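Local coordinates for XC6422 protein (Xanthomonas campestris, PDB 2FUK), which probably acts as a small serine hydrolase of the alpha/beta-hydrolase fold, with no lid over its active site, at residues V58-A61 with A62-L65; H198-L201 with I202-R205. One frame throughout, in Å; residues are numbered along the deposited sequence.

Contact 1. Residues V58-A61 with A62-L65; sequences VTMA and ARAL
The one flat side-chain group here is the guanidinium of Arg63, and Met60 SD lies over one of its faces. The sulfur comes closest to the aliphatic stem behind the planar group, SD of Met60 standing 4.2 Å from CD of Arg63. NH1 forms a salt bridge with Glu30 of the second subunit, so the polar end is held across the dimer interface while its stem stays against the helix. A bend at chi3 (-50°) turns the outstretched arginine chain back toward the N-terminal end of the helix and carries the guanidinium past Met60. Methionine suits this place because its soft, unbranched chain can lie against both apolar carbon and a charged plane.

Beneath these side chains run regular i to i+4 helical bonds. Ala62 N donates to Val58 O at 3.0 Å, Arg63 N to Thr59 O at 2.9 Å, and Ala64 N to Met60 O at 2.9 Å. The last bond, from Leu65 N to Ala61 O, is longer at 3.3 Å, and the Leu65 side chain leans over the same acceptor, its CG 3.4 Å from Ala61 O. Thr59 turns its hydroxyl back to the preceding turn, where OG1 is hydrogen-bonded to Lys56 O.

Residue choice follows the surroundings of helix 56-66, the helix of a beta-alpha-beta unit whose strands are 38-43 and 71-75. Val58 and Leu65 pack on both strands, reaching Val42 and Ala40 on the one and Arg74 and Val72 on the other, while Ala62, with only a methyl, lets the helix lie close against Val72. Met60 and Ala64 instead meet helix 201-212.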
ATOM      1  N   VAL A  58      -5.292  -8.834   9.835  1.00  6.73           N
ATOM      2  CA  VAL A  58      -6.644  -8.552   9.375  1.00  6.80           C
ATOM      3  C   VAL A  58      -6.710  -7.212   8.643  1.00  7.12           C
ATOM      4  O   VAL A  58      -7.306  -7.122   7.567  1.00  6.86           O
ATOM      5  CB  VAL A  58      -7.639  -8.524  10.561  1.00  6.82           C
ATOM      6  CG1 VAL A  58      -8.988  -7.976  10.110  1.00  6.81           C
ATOM      7  CG2 VAL A  58      -7.807  -9.928  11.123  1.00  8.92           C
ATOM      8  N   THR A  59      -6.107  -6.173   9.216  1.00  6.42           N
ATOM      9  CA  THR A  59      -6.159  -4.869   8.565  1.00  7.06           C
ATOM     10  C   THR A  59      -5.314  -4.774   7.302  1.00  7.74           C
ATOM     11  O   THR A  59      -5.647  -4.001   6.411  1.00  7.53           O
ATOM     12  CB  THR A  59      -5.787  -3.720   9.530  1.00  7.84           C
ATOM     13  OG1 THR A  59      -4.476  -3.923  10.063  1.00  8.93           O
ATOM     14  CG2 THR A  59      -6.800  -3.652  10.667  1.00  9.76           C
ATOM     15  N   MET A  60      -4.232  -5.545   7.204  1.00  7.97           N
ATOM     16  CA  MET A  60      -3.438  -5.492   5.978  1.00  7.75           C
ATOM     17  C   MET A  60      -4.185  -6.254   4.889  1.00  7.65           C
ATOM     18  O   MET A  60      -4.100  -5.905   3.716  1.00  6.95           O
ATOM     19  CB  MET A  60      -2.042  -6.088   6.165  1.00  8.96           C
ATOM     20  CG  MET A  60      -1.216  -6.095   4.875  1.00  8.24           C
ATOM     21  SD  MET A  60      -1.032  -4.430   4.102  1.00  7.28           S
ATOM     22  CE  MET A  60       0.783  -4.246   4.109  1.00 12.79           C
ATOM     23  N   ALA A  61      -4.913  -7.296   5.277  1.00  7.46           N
ATOM     24  CA  ALA A  61      -5.682  -8.054   4.300  1.00  6.89           C
ATOM     25  C   ALA A  61      -6.767  -7.121   3.782  1.00  6.40           C
ATOM     26  O   ALA A  61      -7.079  -7.117   2.592  1.00  7.19           O
ATOM     27  CB  ALA A  61      -6.314  -9.291   4.949  1.00  7.24           C
ATOM     28  N   ALA A  62      -7.333  -6.325   4.684  1.00  6.39           N
ATOM     29  CA  ALA A  62      -8.382  -5.390   4.305  1.00  6.62           C
ATOM     30  C   ALA A  62      -7.825  -4.334   3.361  1.00  7.96           C
ATOM     31  O   ALA A  62      -8.448  -4.003   2.356  1.00  9.44           O
ATOM     32  CB  ALA A  62      -8.975  -4.726   5.554  1.00  6.68           C
ATOM     33  N   ARG A  63      -6.643  -3.820   3.683  1.00  7.79           N
ATOM     34  CA  ARG A  63      -6.006  -2.795   2.867  1.00  8.95           C
ATOM     35  C   ARG A  63      -5.677  -3.329   1.482  1.00  8.29           C
ATOM     36  O   ARG A  63      -5.828  -2.627   0.487  1.00  9.06           O
ATOM     37  CB  ARG A  63      -4.722  -2.309   3.538  1.00 10.32           C
ATOM     38  CG  ARG A  63      -4.109  -1.084   2.879  1.00 15.41           C
ATOM     39  CD  ARG A  63      -2.858  -0.661   3.620  1.00 18.43           C
ATOM     40  NE  ARG A  63      -3.077  -0.560   5.062  1.00 22.63           N
ATOM     41  CZ  ARG A  63      -2.101  -0.379   5.945  1.00 24.51           C
ATOM     42  NH1 ARG A  63      -0.848  -0.276   5.524  1.00 24.54           N
ATOM     43  NH2 ARG A  63      -2.373  -0.312   7.244  1.00 26.55           N
ATOM     44  N   ALA A  64      -5.211  -4.572   1.430  1.00  6.71           N
ATOM     45  CA  ALA A  64      -4.855  -5.209   0.171  1.00  7.13           C
ATOM     46  C   ALA A  64      -6.043  -5.245  -0.786  1.00  7.16           C
ATOM     47  O   ALA A  64      -5.895  -5.031  -1.989  1.00  6.36           O
ATOM     48  CB  ALA A  64      -4.355  -6.622   0.443  1.00  6.32           C
ATOM     49  N   LEU A  65      -7.225  -5.518  -0.245  1.00  8.40           N
ATOM     50  CA  LEU A  65      -8.436  -5.583  -1.057  1.00  7.72           C
ATOM     51  C   LEU A  65      -8.949  -4.192  -1.413  1.00  8.10           C
ATOM     52  O   LEU A  65      -9.423  -3.973  -2.524  1.00  7.61           O
ATOM     53  CB  LEU A  65      -9.515  -6.366  -0.320  1.00  6.55           C
ATOM     54  CG  LEU A  65      -9.166  -7.832  -0.045  1.00  6.92           C
ATOM     55  CD1 LEU A  65     -10.265  -8.466   0.801  1.00  9.33           C
ATOM     56  CD2 LEU A  65      -9.004  -8.571  -1.354  1.00  7.93           C
TER

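Contact 2. Residues H198-L201 with I202-R205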
ATOM      1  N   HIS A 198       5.214 -11.445  10.699  1.00 10.71           N
ATOM      2  CA  HIS A 198       6.079 -10.411  11.255  1.00 10.72           C
ATOM      3  C   HIS A 198       7.056  -9.921  10.193  1.00 10.63           C
ATOM      4  O   HIS A 198       7.800 -10.712   9.605  1.00 10.62           O
ATOM      5  CB  HIS A 198       6.852 -10.977  12.452  1.00 10.19           C
ATOM      6  CG  HIS A 198       7.836 -10.023  13.056  1.00 12.70           C
ATOM      7  ND1 HIS A 198       7.481  -9.067  13.982  1.00 14.21           N
ATOM      8  CD2 HIS A 198       9.171  -9.893  12.873  1.00 13.23           C
ATOM      9  CE1 HIS A 198       8.557  -8.393  14.349  1.00 13.79           C
ATOM     10  NE2 HIS A 198       9.595  -8.874  13.689  1.00 14.06           N
ATOM     11  N   ARG A 199       7.041  -8.610   9.957  1.00 11.39           N
ATOM     12  CA  ARG A 199       7.907  -7.963   8.973  1.00 12.46           C
ATOM     13  C   ARG A 199       7.723  -8.577   7.585  1.00 12.02           C
ATOM     14  O   ARG A 199       8.627  -8.572   6.746  1.00 14.44           O
ATOM     15  CB  ARG A 199       9.365  -8.046   9.434  1.00 12.87           C
ATOM     16  CG  ARG A 199       9.628  -7.323  10.761  1.00 16.97           C
ATOM     17  CD  ARG A 199       9.373  -5.820  10.647  1.00 20.19           C
ATOM     18  NE  ARG A 199       9.633  -5.084  11.885  1.00 23.10           N
ATOM     19  CZ  ARG A 199       8.767  -4.942  12.888  1.00 23.47           C
ATOM     20  NH1 ARG A 199       9.114  -4.249  13.969  1.00 25.68           N
ATOM     21  NH2 ARG A 199       7.560  -5.489  12.823  1.00 23.56           N
ATOM     22  N   LYS A 200       6.528  -9.103   7.350  1.00 11.42           N
ATOM     23  CA  LYS A 200       6.198  -9.716   6.071  1.00 11.01           C
ATOM     24  C   LYS A 200       4.813  -9.273   5.610  1.00 10.72           C
ATOM     25  O   LYS A 200       4.259  -9.853   4.681  1.00 12.53           O
ATOM     26  CB  LYS A 200       6.218 -11.243   6.191  1.00 10.14           C
ATOM     27  CG  LYS A 200       7.601 -11.856   6.280  1.00 13.16           C
ATOM     28  CD  LYS A 200       8.289 -11.856   4.928  1.00 14.34           C
ATOM     29  CE  LYS A 200       9.606 -12.615   5.021  1.00 17.06           C
ATOM     30  NZ  LYS A 200      10.248 -12.829   3.698  1.00 20.26           N
ATOM     31  N   LEU A 201       4.260  -8.242   6.245  1.00 10.44           N
ATOM     32  CA  LEU A 201       2.926  -7.763   5.887  1.00 10.81           C
ATOM     33  C   LEU A 201       2.844  -7.225   4.459  1.00 11.28           C
ATOM     34  O   LEU A 201       1.813  -7.360   3.793  1.00  8.68           O
ATOM     35  CB  LEU A 201       2.467  -6.686   6.876  1.00 11.69           C
ATOM     36  CG  LEU A 201       2.222  -7.129   8.325  1.00 12.12           C
ATOM     37  CD1 LEU A 201       1.885  -5.914   9.168  1.00 14.25           C
ATOM     38  CD2 LEU A 201       1.093  -8.136   8.387  1.00 13.16           C
ATOM     39  N   ILE A 202       3.919  -6.602   3.992  1.00 10.98           N
ATOM     40  CA  ILE A 202       3.931  -6.070   2.636  1.00 13.47           C
ATOM     41  C   ILE A 202       3.963  -7.238   1.650  1.00 12.86           C
ATOM     42  O   ILE A 202       3.353  -7.180   0.574  1.00 11.90           O
ATOM     43  CB  ILE A 202       5.154  -5.157   2.415  1.00 15.10           C
ATOM     44  CG1 ILE A 202       5.079  -4.509   1.036  1.00 15.52           C
ATOM     45  CG2 ILE A 202       6.447  -5.965   2.552  1.00 18.39           C
ATOM     46  CD1 ILE A 202       6.147  -3.459   0.820  1.00 18.94           C
ATOM     47  N   ASP A 203       4.667  -8.305   2.022  1.00 12.27           N
ATOM     48  CA  ASP A 203       4.750  -9.483   1.169  1.00 12.62           C
ATOM     49  C   ASP A 203       3.380 -10.147   1.129  1.00 11.07           C
ATOM     50  O   ASP A 203       2.973 -10.687   0.102  1.00 11.25           O
ATOM     51  CB  ASP A 203       5.766 -10.487   1.707  1.00 15.60           C
ATOM     52  CG  ASP A 203       7.158  -9.914   1.797  1.00 18.19           C
ATOM     53  OD1 ASP A 203       7.397  -9.053   2.676  1.00 21.37           O
ATOM     54  OD2 ASP A 203       8.012 -10.331   0.990  1.00 19.41           O
ATOM     55  N   LEU A 204       2.690 -10.130   2.266  1.00 10.41           N
ATOM     56  CA  LEU A 204       1.359 -10.712   2.364  1.00  9.26           C
ATOM     57  C   LEU A 204       0.424  -9.947   1.428  1.00  8.92           C
ATOM     58  O   LEU A 204      -0.384 -10.539   0.713  1.00  8.40           O
ATOM     59  CB  LEU A 204       0.855 -10.627   3.809  1.00  8.11           C
ATOM     60  CG  LEU A 204      -0.623 -10.958   4.041  1.00  9.13           C
ATOM     61  CD1 LEU A 204      -0.902 -12.415   3.683  1.00 10.26           C
ATOM     62  CD2 LEU A 204      -0.983 -10.670   5.500  1.00 10.32           C
ATOM     63  N   ARG A 205       0.541  -8.625   1.444  1.00  9.50           N
ATOM     64  CA  ARG A 205      -0.278  -7.771   0.588  1.00  8.90           C
ATOM     65  C   ARG A 205      -0.086  -8.173  -0.873  1.00  9.05           C
ATOM     66  O   ARG A 205      -1.051  -8.328  -1.613  1.00  8.36           O
ATOM     67  CB  ARG A 205       0.127  -6.302   0.766  1.00 11.32           C
ATOM     68  CG  ARG A 205      -0.738  -5.308  -0.003  1.00 12.18           C
ATOM     69  CD  ARG A 205      -0.074  -3.942  -0.047  1.00 13.16           C
ATOM     70  NE  ARG A 205       1.123  -3.973  -0.883  1.00 15.46           N
ATOM     71  CZ  ARG A 205       2.042  -3.009  -0.926  1.00 15.75           C
ATOM     72  NH1 ARG A 205       3.089  -3.139  -1.729  1.00 17.09           N
ATOM     73  NH2 ARG A 205       1.923  -1.928  -0.164  1.00 13.78           N
TER
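Lys200 O accepts the amide of Leu204 at 2.9 Å and Leu201 O that of Arg205 at 3.0 Å, the first i to i+4 bonds of helix 201-212. The contact thus joins the loop after strand 186-190, the last strand at one edge of the sheet, to the start of the chain's last helix. Lys200 is the N-cap residue; just before it Arg199 takes a left-handed helical backbone conformation (phi 56°, psi 28°), and from Leu201 onward the chain is helical.

Among the side chains, Lys200 and Asp203 cross at a slant, one turn apart. The bend of the lysine at chi2 (-75°) lays its methylene CD beside the carboxylate, 3.7 Å from OD1 of Asp203, while Asp203 CB packs 3.4 Å from Lys200 O. Leu201 and Leu204 meet loosely through their methyls, CD2 to CD2 at 4.4 Å; Leu201 also packs on Met60, and Leu204 on Val57 and Phe197, apolar neighbours that suit leucine. On a different side of the turn, Ile202 places CG1 3.7 Å above one face of the Arg205 guanidinium, near its rim. CG1 covers part of that face, while NH2 of Arg205 forms a salt bridge with Glu67 of the second subunit.

Chemically, Lys200 NZ and Asp203 OD2 are 4.3 Å apart, beyond a salt bridge, so their attraction is probably modest. Asp203, in the first turn, would probably also be favoured by the positive end of the helix dipole. At the dimer interface NH1 of Arg205 comes close to NH1 of Arg205 of the second subunit, and the Glu67 carboxylate of that subunit probably balances the gathered positive charge.

Contact 1 is mostly buried and spans most of a helix that packs on sheet strands, whereas contact 2, farther from the chain's centre and partly buried, starts a helix from a loop. The two helices pack directly on each other: Met60 CE comes within 3.3 Å of Leu201 O, and Ala64 CB within 3.9 Å of Arg205 CG, the small alanine suiting the arginine stem laid over it. Their chemistry follows place. Alanines and aliphatic chains dominate 58-65, while 198-205 mixes leucines with charged side chains. Each nevertheless sends one arginine to a glutamate of the second subunit, so both helices take part in the dimer interface.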